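G/U mismatch-specific DNA glycosylase (Deinococcus radiodurans, PDB 2C2Q) probably acts in DNA repair as a member of the uracil-DNA glycosylase superfamily, a compact single-chain alpha/beta protein built round a mostly parallel central sheet. Local coordinates at residues K52-L57 / A73-Y78; K87-V92 / G98-P103. The protein carries 1 engineered substitution. All coordinates share one frame; numbering follows the deposited sequence.

Interaction 1 (K52-L57 / A73-Y78); sequences KFWRTL and ATLPQY
Leu75 reaches from the 3-10 turn of 73-78 to the helical residues Trp54 and Leu57, and its side chain does nearly all the bridging: the closest pair of CA atoms, Leu57 CA and Leu75 CA, is still 10.5 Å apart. The CB of Leu75 already points at the helix, though the first atom to meet it is CG, 4.2 Å from Trp54 CZ3. At CG the side chain forks. With chi2 at 179°, CD1 continues away from CA and arrives at the rim of the indole close to the ring plane, 4.0 Å from both Trp54 CH2 and Trp54 CZ3. The other branch, CD2, sits 4.1 Å from Trp54 CZ3 and also faces Leu57, whose CD1 lies 4.3 Å away. Both methyls thus meet the benzo corner of the tryptophan, and CD2 also reaches the leucine three residues on. These are van der Waals distances without squeezing, and the two segments bury a modest 105 Å² together.

The indole is probably held in its orientation by a hydrogen bond and a neighbouring ring. Trp54 NE1 is hydrogen-bonded to Tyr45 O, and Phe53 CD2 stands 3.6 Å above the plane of the Trp54 ring, over its centre. Phe53 in turn carries Leu57 CD2 on one face, 3.8 Å above its plane, and stacks with Tyr46. Leu75 also touches Leu80 and Leu82 of strand 80-84, and Leu57 touches Leu30 of strand 28-32. Such apolar packing of a helix and its exit loop over adjacent parallel strands is that of a beta-alpha-beta crossover in an alpha/beta fold.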
ATOM      1  N   LYS A  52       7.014  11.153   1.686  1.00 17.84           N
ATOM      2  CA  LYS A  52       7.951  10.530   2.663  1.00 18.32           C
ATOM      3  C   LYS A  52       7.998   8.989   2.569  1.00 17.24           C
ATOM      4  O   LYS A  52       8.694   8.344   3.340  1.00 15.13           O
ATOM      5  CB  LYS A  52       7.541  10.859   4.131  1.00 20.12           C
ATOM      6  CG  LYS A  52       7.395  12.327   4.429  1.00 23.95           C
ATOM      7  CD  LYS A  52       7.178  12.542   5.969  1.00 23.61           C
ATOM      8  CE  LYS A  52       5.789  13.083   6.167  1.00 30.32           C
ATOM      9  NZ  LYS A  52       5.662  14.443   5.623  1.00 35.80           N
ATOM     10  N   PHE A  53       7.243   8.368   1.621  1.00 13.37           N
ATOM     11  CA  PHE A  53       7.120   6.923   1.639  1.00 12.89           C
ATOM     12  C   PHE A  53       8.481   6.177   1.597  1.00 12.88           C
ATOM     13  O   PHE A  53       8.701   5.287   2.451  1.00 14.80           O
ATOM     14  CB  PHE A  53       6.309   6.508   0.402  1.00 13.06           C
ATOM     15  CG  PHE A  53       6.066   5.020   0.307  1.00 12.89           C
ATOM     16  CD1 PHE A  53       5.015   4.400   0.973  1.00 13.34           C
ATOM     17  CD2 PHE A  53       6.859   4.239  -0.573  1.00 14.16           C
ATOM     18  CE1 PHE A  53       4.788   3.010   0.816  1.00 14.47           C
ATOM     19  CE2 PHE A  53       6.626   2.870  -0.702  1.00 13.51           C
ATOM     20  CZ  PHE A  53       5.625   2.266  -0.019  1.00 11.99           C
ATOM     21  N   TRP A  54       9.325   6.440   0.598  1.00 15.16           N
ATOM     22  CA  TRP A  54      10.604   5.698   0.406  1.00 15.78           C
ATOM     23  C   TRP A  54      11.573   5.882   1.605  1.00 16.79           C
ATOM     24  O   TRP A  54      12.082   4.892   2.136  1.00 18.25           O
ATOM     25  CB  TRP A  54      11.260   6.002  -0.909  1.00 15.68           C
ATOM     26  CG  TRP A  54      10.391   5.550  -2.049  1.00 13.10           C
ATOM     27  CD1 TRP A  54       9.738   6.347  -2.914  1.00 16.35           C
ATOM     28  CD2 TRP A  54      10.027   4.176  -2.391  1.00 17.97           C
ATOM     29  NE1 TRP A  54       9.011   5.586  -3.819  1.00 13.80           N
ATOM     30  CE2 TRP A  54       9.123   4.258  -3.500  1.00 14.62           C
ATOM     31  CE3 TRP A  54      10.337   2.906  -1.860  1.00 16.36           C
ATOM     32  CZ2 TRP A  54       8.618   3.123  -4.147  1.00 16.47           C
ATOM     33  CZ3 TRP A  54       9.798   1.760  -2.484  1.00 17.74           C
ATOM     34  CH2 TRP A  54       8.941   1.888  -3.617  1.00 13.10           C
ATOM     35  N   ARG A  55      11.645   7.116   2.081  1.00 17.92           N
ATOM     36  CA  ARG A  55      12.404   7.430   3.346  1.00 20.58           C
ATOM     37  C   ARG A  55      11.842   6.602   4.499  1.00 19.41           C
ATOM     38  O   ARG A  55      12.605   5.988   5.265  1.00 19.76           O
ATOM     39  CB  ARG A  55      12.228   8.902   3.660  1.00 20.14           C
ATOM     40  CG  ARG A  55      12.905   9.465   4.924  1.00 27.35           C
ATOM     41  CD  ARG A  55      12.716  11.032   4.916  1.00 28.30           C
ATOM     42  NE  ARG A  55      12.324  11.437   3.541  1.00 38.77           N
ATOM     43  CZ  ARG A  55      11.482  12.427   3.224  1.00 43.43           C
ATOM     44  NH1 ARG A  55      10.947  13.204   4.177  1.00 41.83           N
ATOM     45  NH2 ARG A  55      11.191  12.665   1.938  1.00 43.42           N
ATOM     46  N   THR A  56      10.511   6.599   4.659  1.00 17.88           N
ATOM     47  CA  THR A  56       9.876   5.924   5.754  1.00 18.46           C
ATOM     48  C   THR A  56      10.136   4.423   5.735  1.00 18.22           C
ATOM     49  O   THR A  56      10.517   3.839   6.739  1.00 19.10           O
ATOM     50  CB  THR A  56       8.341   6.271   5.831  1.00 17.56           C
ATOM     51  OG1 THR A  56       8.179   7.707   5.981  1.00 20.47           O
ATOM     52  CG2 THR A  56       7.640   5.584   7.014  1.00 19.41           C
ATOM     53  N   LEU A  57       9.988   3.769   4.577  1.00 17.87           N
ATOM     54  CA  LEU A  57      10.340   2.346   4.561  1.00 18.56           C
ATOM     55  C   LEU A  57      11.771   2.071   5.060  1.00 17.50           C
ATOM     56  O   LEU A  57      11.971   1.055   5.715  1.00 19.25           O
ATOM     57  CB  LEU A  57      10.230   1.772   3.135  1.00 17.29           C
ATOM     58  CG  LEU A  57       8.861   1.740   2.438  1.00 20.51           C
ATOM     59  CD1 LEU A  57       8.828   0.786   1.263  1.00 16.67           C
ATOM     60  CD2 LEU A  57       7.600   1.684   3.194  1.00 17.89           C
ATOM     61  N   ALA A  73       9.726  -2.048  -8.061  1.00 12.40           N
ATOM     62  CA  ALA A  73       9.470  -3.445  -8.358  1.00 14.08           C
ATOM     63  C   ALA A  73      10.391  -4.453  -7.682  1.00 12.33           C
ATOM     64  O   ALA A  73      10.124  -5.654  -7.733  1.00 14.98           O
ATOM     65  CB  ALA A  73       9.383  -3.731  -9.918  1.00 14.12           C
ATOM     66  N   THR A  74      11.475  -3.968  -7.032  1.00 14.53           N
ATOM     67  CA  THR A  74      12.389  -4.832  -6.352  1.00 16.42           C
ATOM     68  C   THR A  74      11.905  -5.185  -4.951  1.00 16.18           C
ATOM     69  O   THR A  74      12.466  -6.053  -4.282  1.00 15.82           O
ATOM     70  CB  THR A  74      13.792  -4.198  -6.270  1.00 16.73           C
ATOM     71  OG1 THR A  74      13.753  -3.051  -5.383  1.00 14.76           O
ATOM     72  CG2 THR A  74      14.295  -3.655  -7.653  1.00 15.84           C
ATOM     73  N   LEU A  75      10.829  -4.536  -4.514  1.00 15.57           N
ATOM     74  CA  LEU A  75      10.377  -4.747  -3.161  1.00 15.58           C
ATOM     75  C   LEU A  75      10.125  -6.209  -2.751  1.00 16.99           C
ATOM     76  O   LEU A  75      10.251  -6.530  -1.556  1.00 16.58           O
ATOM     77  CB  LEU A  75       9.104  -3.913  -2.864  1.00 15.04           C
ATOM     78  CG  LEU A  75       9.313  -2.398  -2.632  1.00 16.72           C
ATOM     79  CD1 LEU A  75       7.948  -1.738  -2.388  1.00 13.58           C
ATOM     80  CD2 LEU A  75      10.241  -2.203  -1.412  1.00 17.04           C
ATOM     81  N   PRO A  76       9.693  -7.091  -3.661  1.00 15.96           N
ATOM     82  CA  PRO A  76       9.469  -8.477  -3.236  1.00 16.85           C
ATOM     83  C   PRO A  76      10.685  -9.196  -2.654  1.00 16.64           C
ATOM     84  O   PRO A  76      10.500 -10.172  -1.908  1.00 18.06           O
ATOM     85  CB  PRO A  76       8.973  -9.190  -4.518  1.00 15.83           C
ATOM     86  CG  PRO A  76       8.313  -8.092  -5.278  1.00 17.65           C
ATOM     87  CD  PRO A  76       9.211  -6.886  -5.057  1.00 17.07           C
ATOM     88  N   GLN A  77      11.881  -8.739  -2.975  1.00 17.01           N
ATOM     89  CA  GLN A  77      13.079  -9.349  -2.407  1.00 19.63           C
ATOM     90  C   GLN A  77      13.112  -9.109  -0.861  1.00 20.32           C
ATOM     91  O   GLN A  77      13.817  -9.786  -0.114  1.00 20.77           O
ATOM     92  CB  GLN A  77      14.323  -8.844  -3.133  1.00 19.15           C
ATOM     93  CG  GLN A  77      14.786  -7.435  -2.743  1.00 16.72           C
ATOM     94  CD  GLN A  77      16.009  -7.013  -3.438  1.00 12.80           C
ATOM     95  OE1 GLN A  77      16.961  -7.822  -3.641  1.00 16.58           O
ATOM     96  NE2 GLN A  77      16.052  -5.722  -3.796  1.00 18.44           N
ATOM     97  N   TYR A  78      12.314  -8.155  -0.413  1.00 20.32           N
ATOM     98  CA  TYR A  78      12.164  -7.830   1.019  1.00 20.73           C
ATOM     99  C   TYR A  78      10.822  -8.296   1.540  1.00 20.94           C
ATOM    100  O   TYR A  78      10.441  -7.980   2.665  1.00 21.29           O
ATOM    101  CB  TYR A  78      12.367  -6.299   1.216  1.00 21.83           C
ATOM    102  CG  TYR A  78      13.697  -5.811   0.683  1.00 23.30           C
ATOM    103  CD1 TYR A  78      14.869  -6.433   1.058  1.00 23.09           C
ATOM    104  CD2 TYR A  78      13.779  -4.711  -0.180  1.00 21.30           C
ATOM    105  CE1 TYR A  78      16.111  -6.003   0.588  1.00 26.46           C
ATOM    106  CE2 TYR A  78      14.989  -4.282  -0.644  1.00 24.70           C
ATOM    107  CZ  TYR A  78      16.153  -4.935  -0.268  1.00 24.61           C
ATOM    108  OH  TYR A  78      17.373  -4.485  -0.722  1.00 27.76           O
TER

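Interaction 2 (K87-V92 / G98-P103); sequences KRHSGV and GEAWRP
A single water ties His89 and Arg88 to Ala100. It donates to Ala100 O at 2.7 Å, accepts from Arg88 N at 2.8 Å, and forms a third hydrogen bond with His89 ND1, also at 2.8 Å. The water lies in the plane of the imidazole, at its edge. The backbone carbonyl of one segment and the amide of the other are thus joined through solvent.

Direct contact comes from the same ring. With chi1 near -60°, which sets CG of His89 beside its own backbone N, the imidazole is carried against Ala100: ND1 is 3.5 Å from Ala100 CB, and CE1 is 3.7 Å from Ala100 CA. The methyl approaches the ring obliquely. Backbones are close here, with His89 CA and Ala100 CA 6.1 Å apart, and 205 Å² is buried in all.

Both segments belong to the connection from strand 80-84 to helix 103-113, and that helix leads on to the parallel strand 117-120; the contact thus pinches the first half of a beta-alpha-beta crossover. Arg102 occupies the N-cap position of the helix.

Beside the histidine, Arg88 NH1 and Arg102 NH1 lie 4.2 Å apart. Arg88 gets there by an extended chain, whereas Arg102 curls, its first three torsions all close to -60°. Carboxylates probably offset the two positive charges: Arg88 forms salt bridges with Glu15 through NE and with Glu105 through NH1, and Arg102 NH2 pairs with Asp104. Lys87 sends its amino group elsewhere, to Asp20 and Val18 O.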
ATOM      1  N   LYS A  87      -6.326   2.187 -10.160  1.00 15.67           N
ATOM      2  CA  LYS A  87      -5.167   1.824 -10.966  1.00 16.51           C
ATOM      3  C   LYS A  87      -5.129   2.477 -12.378  1.00 18.04           C
ATOM      4  O   LYS A  87      -4.121   2.442 -13.040  1.00 19.00           O
ATOM      5  CB  LYS A  87      -5.137   0.320 -11.132  1.00 17.00           C
ATOM      6  CG  LYS A  87      -4.724  -0.437  -9.870  1.00 17.04           C
ATOM      7  CD  LYS A  87      -3.273  -0.094  -9.375  1.00 14.49           C
ATOM      8  CE  LYS A  87      -2.238  -0.337 -10.461  1.00 11.23           C
ATOM      9  NZ  LYS A  87      -0.813  -0.381  -9.938  1.00 11.73           N
ATOM     10  N   ARG A  88      -6.293   2.947 -12.833  1.00 18.80           N
ATOM     11  CA  ARG A  88      -6.441   3.483 -14.193  1.00 19.16           C
ATOM     12  C   ARG A  88      -6.533   5.002 -14.257  1.00 19.60           C
ATOM     13  O   ARG A  88      -6.747   5.553 -15.364  1.00 19.61           O
ATOM     14  CB  ARG A  88      -7.742   2.901 -14.806  1.00 19.71           C
ATOM     15  CG  ARG A  88      -7.704   1.348 -14.923  1.00 20.59           C
ATOM     16  CD  ARG A  88      -8.929   0.753 -15.668  1.00 22.83           C
ATOM     17  NE  ARG A  88      -8.842  -0.705 -15.828  1.00 23.41           N
ATOM     18  CZ  ARG A  88      -9.066  -1.582 -14.835  1.00 25.32           C
ATOM     19  NH1 ARG A  88      -9.359  -1.167 -13.604  1.00 23.89           N
ATOM     20  NH2 ARG A  88      -9.001  -2.893 -15.080  1.00 25.82           N
ATOM     21  N   HIS A  89      -6.415   5.680 -13.102  1.00 19.12           N
ATOM     22  CA  HIS A  89      -6.503   7.123 -13.045  1.00 17.85           C
ATOM     23  C   HIS A  89      -5.421   7.607 -12.076  1.00 19.11           C
ATOM     24  O   HIS A  89      -5.023   6.884 -11.171  1.00 16.68           O
ATOM     25  CB  HIS A  89      -7.871   7.567 -12.481  1.00 17.40           C
ATOM     26  CG  HIS A  89      -9.059   7.107 -13.295  1.00 19.95           C
ATOM     27  ND1 HIS A  89      -9.585   5.833 -13.200  1.00 18.48           N
ATOM     28  CD2 HIS A  89      -9.814   7.762 -14.217  1.00 24.32           C
ATOM     29  CE1 HIS A  89     -10.623   5.724 -14.025  1.00 24.88           C
ATOM     30  NE2 HIS A  89     -10.775   6.879 -14.661  1.00 23.11           N
ATOM     31  N   SER A  90      -4.998   8.862 -12.264  1.00 19.53           N
ATOM     32  CA  SER A  90      -4.025   9.466 -11.385  1.00 20.93           C
ATOM     33  C   SER A  90      -4.535  10.794 -10.884  1.00 21.22           C
ATOM     34  O   SER A  90      -5.460  11.394 -11.471  1.00 21.57           O
ATOM     35  CB  SER A  90      -2.698   9.633 -12.126  1.00 19.32           C
ATOM     36  OG  SER A  90      -2.760  10.620 -13.175  1.00 25.13           O
ATOM     37  N   GLY A  91      -3.913  11.265  -9.814  1.00 22.21           N
ATOM     38  CA  GLY A  91      -4.188  12.597  -9.285  1.00 23.71           C
ATOM     39  C   GLY A  91      -4.537  12.472  -7.820  1.00 23.86           C
ATOM     40  O   GLY A  91      -4.363  11.385  -7.208  1.00 24.14           O
ATOM     41  N   VAL A  92      -5.032  13.556  -7.236  1.00 24.08           N
ATOM     42  CA  VAL A  92      -5.395  13.526  -5.835  1.00 24.52           C
ATOM     43  C   VAL A  92      -6.749  12.875  -5.650  1.00 24.05           C
ATOM     44  O   VAL A  92      -7.623  12.966  -6.560  1.00 21.92           O
ATOM     45  CB  VAL A  92      -5.341  14.955  -5.205  1.00 26.02           C
ATOM     46  CG1 VAL A  92      -4.025  15.590  -5.609  1.00 27.37           C
ATOM     47  CG2 VAL A  92      -6.506  15.846  -5.669  1.00 26.51           C
ATOM     48  N   GLY A  98     -15.528   9.056  -9.820  1.00 22.70           N
ATOM     49  CA  GLY A  98     -16.009   8.009  -8.911  1.00 23.25           C
ATOM     50  C   GLY A  98     -15.657   6.611  -9.380  1.00 22.70           C
ATOM     51  O   GLY A  98     -15.319   5.754  -8.580  1.00 23.20           O
ATOM     52  N   GLU A  99     -15.716   6.370 -10.675  1.00 22.42           N
ATOM     53  CA  GLU A  99     -15.423   5.055 -11.233  1.00 22.19           C
ATOM     54  C   GLU A  99     -13.934   4.650 -11.090  1.00 20.54           C
ATOM     55  O   GLU A  99     -13.565   3.528 -11.361  1.00 20.41           O
ATOM     56  CB  GLU A  99     -15.855   5.000 -12.712  1.00 23.13           C
ATOM     57  CG  GLU A  99     -15.175   6.019 -13.601  1.00 28.56           C
ATOM     58  CD  GLU A  99     -15.923   7.363 -13.726  1.00 35.46           C
ATOM     59  OE1 GLU A  99     -16.661   7.842 -12.794  1.00 36.92           O
ATOM     60  OE2 GLU A  99     -15.744   7.962 -14.791  1.00 41.30           O
ATOM     61  N   ALA A 100     -13.090   5.598 -10.654  1.00 20.11           N
ATOM     62  CA  ALA A 100     -11.667   5.285 -10.463  1.00 18.50           C
ATOM     63  C   ALA A 100     -11.397   4.196  -9.396  1.00 19.07           C
ATOM     64  O   ALA A 100     -10.450   3.421  -9.548  1.00 19.36           O
ATOM     65  CB  ALA A 100     -10.882   6.572 -10.069  1.00 19.09           C
ATOM     66  N   TRP A 101     -12.206   4.162  -8.355  1.00 19.78           N
ATOM     67  CA  TRP A 101     -11.973   3.344  -7.178  1.00 20.95           C
ATOM     68  C   TRP A 101     -12.462   1.931  -7.428  1.00 21.67           C
ATOM     69  O   TRP A 101     -13.678   1.736  -7.657  1.00 22.45           O
ATOM     70  CB  TRP A 101     -12.739   3.899  -5.992  1.00 20.56           C
ATOM     71  CG  TRP A 101     -12.508   5.333  -5.712  1.00 21.28           C
ATOM     72  CD1 TRP A 101     -13.316   6.398  -6.051  1.00 20.97           C
ATOM     73  CD2 TRP A 101     -11.372   5.891  -5.029  1.00 20.24           C
ATOM     74  NE1 TRP A 101     -12.748   7.578  -5.625  1.00 23.00           N
ATOM     75  CE2 TRP A 101     -11.554   7.306  -4.993  1.00 19.69           C
ATOM     76  CE3 TRP A 101     -10.214   5.341  -4.459  1.00 22.96           C
ATOM     77  CZ2 TRP A 101     -10.642   8.166  -4.385  1.00 21.44           C
ATOM     78  CZ3 TRP A 101      -9.292   6.223  -3.825  1.00 21.59           C
ATOM     79  CH2 TRP A 101      -9.509   7.610  -3.823  1.00 22.63           C
ATOM     80  N   ARG A 102     -11.554   0.949  -7.339  1.00 20.58           N
ATOM     81  CA  ARG A 102     -11.911  -0.473  -7.558  1.00 20.86           C
ATOM     82  C   ARG A 102     -11.467  -1.404  -6.421  1.00 20.73           C
ATOM     83  O   ARG A 102     -10.609  -2.285  -6.638  1.00 21.37           O
ATOM     84  CB  ARG A 102     -11.446  -0.984  -8.944  1.00 20.41           C
ATOM     85  CG  ARG A 102     -11.961  -0.162 -10.146  1.00 23.20           C
ATOM     86  CD  ARG A 102     -13.498  -0.257 -10.301  1.00 25.27           C
ATOM     87  NE  ARG A 102     -13.847  -1.685 -10.357  1.00 32.33           N
ATOM     88  CZ  ARG A 102     -13.791  -2.430 -11.487  1.00 36.57           C
ATOM     89  NH1 ARG A 102     -13.440  -1.875 -12.657  1.00 41.15           N
ATOM     90  NH2 ARG A 102     -14.055  -3.730 -11.442  1.00 39.23           N
ATOM     91  N   PRO A 103     -12.008  -1.196  -5.202  1.00 20.61           N
ATOM     92  CA  PRO A 103     -11.672  -2.011  -4.039  1.00 21.48           C
ATOM     93  C   PRO A 103     -12.034  -3.511  -4.285  1.00 22.02           C
ATOM     94  O   PRO A 103     -11.485  -4.393  -3.625  1.00 22.57           O
ATOM     95  CB  PRO A 103     -12.527  -1.413  -2.896  1.00 21.52           C
ATOM     96  CG  PRO A 103     -13.634  -0.647  -3.560  1.00 20.62           C
ATOM     97  CD  PRO A 103     -13.065  -0.209  -4.898  1.00 22.17           C
TER
HETATM   98  O   HOH W   1      -8.789   3.642 -11.694  1.00 19.37           O

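Overall arrangement
Read from the N terminus, the chain runs through strand 28-32 and enters helix 53-59, where interaction 1 begins; it closes after the 15 residues between 52-57 and 73-78, just before strand 80-84. That strand separates the two contacts. Interaction 2 then closes a shorter loop, with five residues between 87-92 and 98-103, and hands the chain to helix 103-113. The loops follow in series and neither cross nor enclose one another. The centres of interactions 1 and 2 are about 22 Å apart, on opposite sides of the chain's centre. The nearest atoms of interactions 1 and 2 are about 11 Å apart. In chain order, interaction 1 packs the approach to edge strand 80-84, and interaction 2 its exit.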